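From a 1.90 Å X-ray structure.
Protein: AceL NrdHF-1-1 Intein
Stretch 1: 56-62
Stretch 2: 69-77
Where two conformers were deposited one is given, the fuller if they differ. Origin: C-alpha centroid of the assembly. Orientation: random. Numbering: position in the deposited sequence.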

ATOM      1  N   ASP A  56      11.085  14.227   2.372  1.00 15.32           N
ATOM      2  CA  ASP A  56      12.465  13.712   2.309  1.00 16.46           C
ATOM      3  C   ASP A  56      12.727  12.611   3.349  1.00 15.84           C
ATOM      4  O   ASP A  56      13.876  12.397   3.740  1.00 15.19           O
ATOM      5  CB  ASP A  56      13.482  14.866   2.451  1.00 16.23           C
ATOM      6  CG  ASP A  56      13.497  15.477   3.841  1.00 16.37           C
ATOM      7  OD1 ASP A  56      12.624  15.119   4.659  1.00 15.46           O
ATOM      8  OD2 ASP A  56      14.387  16.307   4.107  1.00 19.07           O
ATOM      9  N   GLU A  57      11.687  11.907   3.792  1.00 14.38           N
ATOM     10  CA  GLU A  57      11.896  10.697   4.604  1.00 14.00           C
ATOM     11  C   GLU A  57      10.873   9.624   4.227  1.00 12.83           C
ATOM     12  O   GLU A  57       9.724   9.946   3.869  1.00 12.93           O
ATOM     13  CB  GLU A  57      11.924  10.996   6.109  1.00 17.20           C
ATOM     14  CG  GLU A  57      10.621  11.496   6.682  1.00 20.33           C
ATOM     15  CD  GLU A  57      10.755  11.871   8.141  1.00 22.45           C
ATOM     16  OE1 GLU A  57      11.362  11.091   8.907  1.00 23.22           O
ATOM     17  OE2 GLU A  57      10.256  12.950   8.519  1.00 22.72           O
ATOM     18  N   ILE A  58      11.322   8.368   4.282  0.69 12.02           N
ATOM     19  CA  ILE A  58      10.608   7.211   3.726  0.69 10.97           C
ATOM     20  C   ILE A  58      10.808   6.014   4.658  0.69 10.47           C
ATOM     21  O   ILE A  58      11.878   5.914   5.286  0.69 10.83           O
ATOM     22  CB  ILE A  58      11.129   6.909   2.293  0.69 10.37           C
ATOM     23  CG1 ILE A  58      10.110   6.122   1.470  0.69  9.71           C
ATOM     24  CG2 ILE A  58      12.483   6.207   2.326  0.69 10.00           C
ATOM     25  CD1 ILE A  58      10.372   6.214  -0.011  0.69  9.97           C
ATOM     26  N   TYR A  59       9.765   5.176   4.761  1.00  9.46           N
ATOM     27  CA  TYR A  59       9.792   3.837   5.389  1.00  8.81           C
ATOM     28  C   TYR A  59       9.665   2.796   4.276  1.00  8.98           C
ATOM     29  O   TYR A  59       8.628   2.762   3.586  1.00  9.02           O
ATOM     30  CB  TYR A  59       8.645   3.662   6.392  1.00  8.47           C
ATOM     31  CG  TYR A  59       8.964   4.289   7.716  1.00  9.12           C
ATOM     32  CD1 TYR A  59       8.801   5.653   7.910  1.00  9.08           C
ATOM     33  CD2 TYR A  59       9.477   3.529   8.760  1.00  9.49           C
ATOM     34  CE1 TYR A  59       9.106   6.244   9.122  1.00  9.54           C
ATOM     35  CE2 TYR A  59       9.794   4.113   9.974  1.00 10.01           C
ATOM     36  CZ  TYR A  59       9.613   5.472  10.146  1.00  9.80           C
ATOM     37  OH  TYR A  59       9.923   6.045  11.350  1.00 10.63           O
ATOM     38  N   HIS A  60      10.735   2.008   4.100  1.00  8.80           N
ATOM     39  CA  HIS A  60      10.842   0.956   3.082  1.00  8.62           C
ATOM     40  C   HIS A  60      10.694  -0.397   3.774  1.00  9.26           C
ATOM     41  O   HIS A  60      11.596  -0.808   4.518  1.00  9.38           O
ATOM     42  CB  HIS A  60      12.180   1.055   2.321  1.00  8.21           C
ATOM     43  CG  HIS A  60      12.339   0.022   1.249  1.00  8.79           C
ATOM     44  ND1 HIS A  60      13.570  -0.407   0.808  1.00  9.37           N
ATOM     45  CD2 HIS A  60      11.421  -0.679   0.544  1.00  9.30           C
ATOM     46  CE1 HIS A  60      13.406  -1.322  -0.131  1.00 10.38           C
ATOM     47  NE2 HIS A  60      12.109  -1.502  -0.315  1.00 10.47           N
ATOM     48  N   PHE A  61       9.528  -1.023   3.566  1.00  9.15           N
ATOM     49  CA  PHE A  61       9.211  -2.390   4.012  1.00  9.43           C
ATOM     50  C   PHE A  61       9.610  -3.352   2.881  1.00  9.92           C
ATOM     51  O   PHE A  61       9.174  -3.134   1.755  1.00 10.10           O
ATOM     52  CB  PHE A  61       7.704  -2.514   4.302  1.00  9.33           C
ATOM     53  CG  PHE A  61       7.219  -1.687   5.468  1.00  9.12           C
ATOM     54  CD1 PHE A  61       6.961  -0.330   5.321  1.00  8.78           C
ATOM     55  CD2 PHE A  61       6.998  -2.271   6.702  1.00  8.66           C
ATOM     56  CE1 PHE A  61       6.504   0.424   6.387  1.00  8.76           C
ATOM     57  CE2 PHE A  61       6.551  -1.520   7.774  1.00  8.19           C
ATOM     58  CZ  PHE A  61       6.304  -0.168   7.617  1.00  8.59           C
ATOM     59  N   GLU A  62      10.438  -4.368   3.166  1.00  9.98           N
ATOM     60  CA  GLU A  62      10.945  -5.303   2.142  1.00 11.08           C
ATOM     61  C   GLU A  62      11.128  -6.719   2.708  1.00 11.29           C
ATOM     62  O   GLU A  62      11.864  -6.909   3.681  1.00 10.03           O
ATOM     63  CB  GLU A  62      12.274  -4.813   1.540  1.00 12.43           C
ATOM     64  CG  GLU A  62      12.752  -5.662   0.358  1.00 14.68           C
ATOM     65  CD  GLU A  62      13.993  -5.132  -0.343  1.00 18.44           C
ATOM     66  OE1 GLU A  62      14.707  -4.282   0.225  1.00 20.11           O
ATOM     67  OE2 GLU A  62      14.262  -5.578  -1.479  1.00 21.85           O
ATOM     68  N   LYS A  69       7.210   1.453  -0.260  1.00  8.94           N
ATOM     69  CA  LYS A  69       8.000   2.645   0.060  1.00  9.84           C
ATOM     70  C   LYS A  69       6.984   3.760   0.352  1.00  9.56           C
ATOM     71  O   LYS A  69       6.294   4.228  -0.563  1.00 10.65           O
ATOM     72  CB  LYS A  69       8.949   2.973  -1.108  1.00 10.81           C
ATOM     73  CG  LYS A  69       9.958   1.859  -1.390  1.00 11.45           C
ATOM     74  CD  LYS A  69      10.924   2.197  -2.516  1.00 13.97           C
ATOM     75  CE  LYS A  69      11.744   0.989  -2.944  1.00 14.96           C
ATOM     76  NZ  LYS A  69      11.010   0.137  -3.920  1.00 18.48           N
ATOM     77  N   VAL A  70       6.864   4.123   1.630  1.00  8.98           N
ATOM     78  CA  VAL A  70       5.748   4.928   2.133  1.00  9.16           C
ATOM     79  C   VAL A  70       6.261   6.077   3.026  1.00  9.16           C
ATOM     80  O   VAL A  70       7.401   6.016   3.518  1.00  8.79           O
ATOM     81  CB  VAL A  70       4.748   4.009   2.886  1.00  9.01           C
ATOM     82  CG1 VAL A  70       4.414   2.776   2.050  1.00  8.98           C
ATOM     83  CG2 VAL A  70       5.291   3.575   4.243  1.00  9.34           C
ATOM     84  N   SER A  71       5.429   7.110   3.202  0.53  9.25           N
ATOM     85  CA  SER A  71       5.703   8.222   4.128  0.53  9.41           C
ATOM     86  C   SER A  71       5.558   7.739   5.576  0.53  9.75           C
ATOM     87  O   SER A  71       4.906   6.730   5.824  0.53 10.13           O
ATOM     88  CB  SER A  71       4.748   9.387   3.859  0.53  9.42           C
ATOM     89  OG  SER A  71       4.851   9.815   2.514  0.53  9.55           O
ATOM     90  N   PRO A  72       6.169   8.450   6.545  1.00  9.97           N
ATOM     91  CA  PRO A  72       6.060   8.067   7.960  1.00 10.19           C
ATOM     92  C   PRO A  72       4.635   7.788   8.478  1.00 11.25           C
ATOM     93  O   PRO A  72       4.464   6.838   9.246  1.00 10.93           O
ATOM     94  CB  PRO A  72       6.664   9.268   8.691  1.00  9.67           C
ATOM     95  CG  PRO A  72       7.655   9.825   7.721  1.00 10.18           C
ATOM     96  CD  PRO A  72       7.035   9.629   6.363  1.00  9.81           C
ATOM     97  N   ASN A  73       3.650   8.585   8.039  1.00 10.51           N
ATOM     98  CA  ASN A  73       2.259   8.513   8.535  1.00 10.94           C
ATOM     99  C   ASN A  73       1.333   7.786   7.563  1.00  9.86           C
ATOM    100  O   ASN A  73       0.114   7.869   7.722  1.00 11.12           O
ATOM    101  CB  ASN A  73       1.682   9.907   8.832  1.00 12.07           C
ATOM    102  CG  ASN A  73       2.472  10.651   9.885  1.00 13.63           C
ATOM    103  OD1 ASN A  73       2.856  10.080  10.904  1.00 14.94           O
ATOM    104  ND2 ASN A  73       2.721  11.925   9.647  1.00 16.40           N
ATOM    105  N   HIS A  74       1.906   7.096   6.571  1.00  9.41           N
ATOM    106  CA  HIS A  74       1.148   6.218   5.666  1.00  8.26           C
ATOM    107  C   HIS A  74       0.550   5.055   6.463  1.00  8.41           C
ATOM    108  O   HIS A  74       1.221   4.520   7.356  1.00  8.83           O
ATOM    109  CB  HIS A  74       2.023   5.667   4.547  1.00  7.70           C
ATOM    110  CG  HIS A  74       1.264   4.810   3.597  1.00  7.78           C
ATOM    111  ND1 HIS A  74       0.341   5.330   2.719  1.00  7.58           N
ATOM    112  CD2 HIS A  74       1.255   3.471   3.411  1.00  7.62           C
ATOM    113  CE1 HIS A  74      -0.187   4.349   2.014  1.00  7.37           C
ATOM    114  NE2 HIS A  74       0.342   3.209   2.421  1.00  7.46           N
ATOM    115  N   ARG A  75      -0.696   4.688   6.148  1.00  7.77           N
ATOM    116  CA  ARG A  75      -1.408   3.605   6.831  1.00  7.94           C
ATOM    117  C   ARG A  75      -0.941   2.262   6.250  1.00  8.04           C
ATOM    118  O   ARG A  75      -1.122   2.014   5.047  1.00  8.26           O
ATOM    119  CB  ARG A  75      -2.928   3.794   6.700  1.00  7.80           C
ATOM    120  CG  ARG A  75      -3.455   4.995   7.482  1.00  8.36           C
ATOM    121  CD  ARG A  75      -4.874   5.376   7.095  1.00  8.63           C
ATOM    122  NE  ARG A  75      -5.835   4.305   7.390  1.00 10.06           N
ATOM    123  CZ  ARG A  75      -6.450   3.534   6.487  1.00  9.72           C
ATOM    124  NH1 ARG A  75      -6.243   3.686   5.187  1.00  9.40           N
ATOM    125  NH2 ARG A  75      -7.295   2.594   6.889  1.00 11.01           N
ATOM    126  N   MET A  76      -0.282   1.446   7.082  1.00  8.41           N
ATOM    127  CA  MET A  76       0.078   0.069   6.729  1.00  8.54           C
ATOM    128  C   MET A  76      -1.102  -0.817   7.111  1.00  8.89           C
ATOM    129  O   MET A  76      -1.704  -0.593   8.168  1.00 10.03           O
ATOM    130  CB  MET A  76       1.350  -0.375   7.455  1.00  9.19           C
ATOM    131  CG  MET A  76       2.566   0.473   7.111  1.00  8.66           C
ATOM    132  SD  MET A  76       2.892   0.505   5.339  1.00  9.93           S
ATOM    133  CE  MET A  76       3.507  -1.160   5.092  1.00  9.96           C
ATOM    134  N   ILE A  77      -1.443  -1.759   6.223  1.00  9.20           N
ATOM    135  CA  ILE A  77      -2.602  -2.653   6.353  1.00  8.93           C
ATOM    136  C   ILE A  77      -2.050  -4.065   6.564  1.00  9.37           C
ATOM    137  O   ILE A  77      -1.182  -4.510   5.802  1.00  9.25           O
ATOM    138  CB  ILE A  77      -3.509  -2.569   5.096  1.00  9.53           C
ATOM    139  CG1 ILE A  77      -4.005  -1.127   4.876  1.00  9.83           C
ATOM    140  CG2 ILE A  77      -4.687  -3.534   5.183  1.00 10.31           C
ATOM    141  CD1 ILE A  77      -4.884  -0.564   5.978  1.00  9.84           C
TER

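A β-ladder satisfies polar backbone atoms two residues at a time, and the antiparallel pairing of stretch 56-62 with 69-77 in the AceL NrdHF-1-1 intein is a compact example. Tyr 59 and Val 70 form the hydrogen-bonded pair. Tyr 59 N donates to Val 70 O at 2.8 Å, almost linearly at 174°, and Val 70 N returns the bond to Tyr 59 O at 3.0 Å, so one residue on each strand has both its amide and its carbonyl engaged. Each carbonyl also receives a CA-H contact, from Ile 58 CA to Val 70 O at 3.4 Å and from Lys 69 CA to Tyr 59 O at 3.6 Å.

The neighbouring pair, His 60 and Lys 69, is not hydrogen-bonded across the strands, and its contact comes from side chains. Lys 69 lays its aliphatic chain over the imidazole, with Lys 69 CE 3.9 Å from the centroid of the His 60 ring. Meanwhile Lys 69 NZ and His 60 NE2 find hydrogen bonds just beyond the two stretches.

On the face carrying Tyr 59 and Val 70, packing is apolar: Tyr 59 CB lies 4.0 Å from Val 70 CG2. The same methyl reaches the edge of the Phe 61 ring, 4.0 Å from Phe 61 CE1, while Met 76 CE sits over a face, 3.6 Å from the Phe 61 ring centroid.

Beyond the ladder, the second strand gives way to a type I turn, in which His 74 N donates to Ser 71 O at 3.1 Å. Pro 72 packs against Tyr 59, with 3.9 Å between Pro 72 CB and Tyr 59 CE1, and its CG lies 3.6 Å from Glu 57 CG. Here the accounting fails once: Glu 57 O is buried by the contact without a hydrogen-bonding partner in the model.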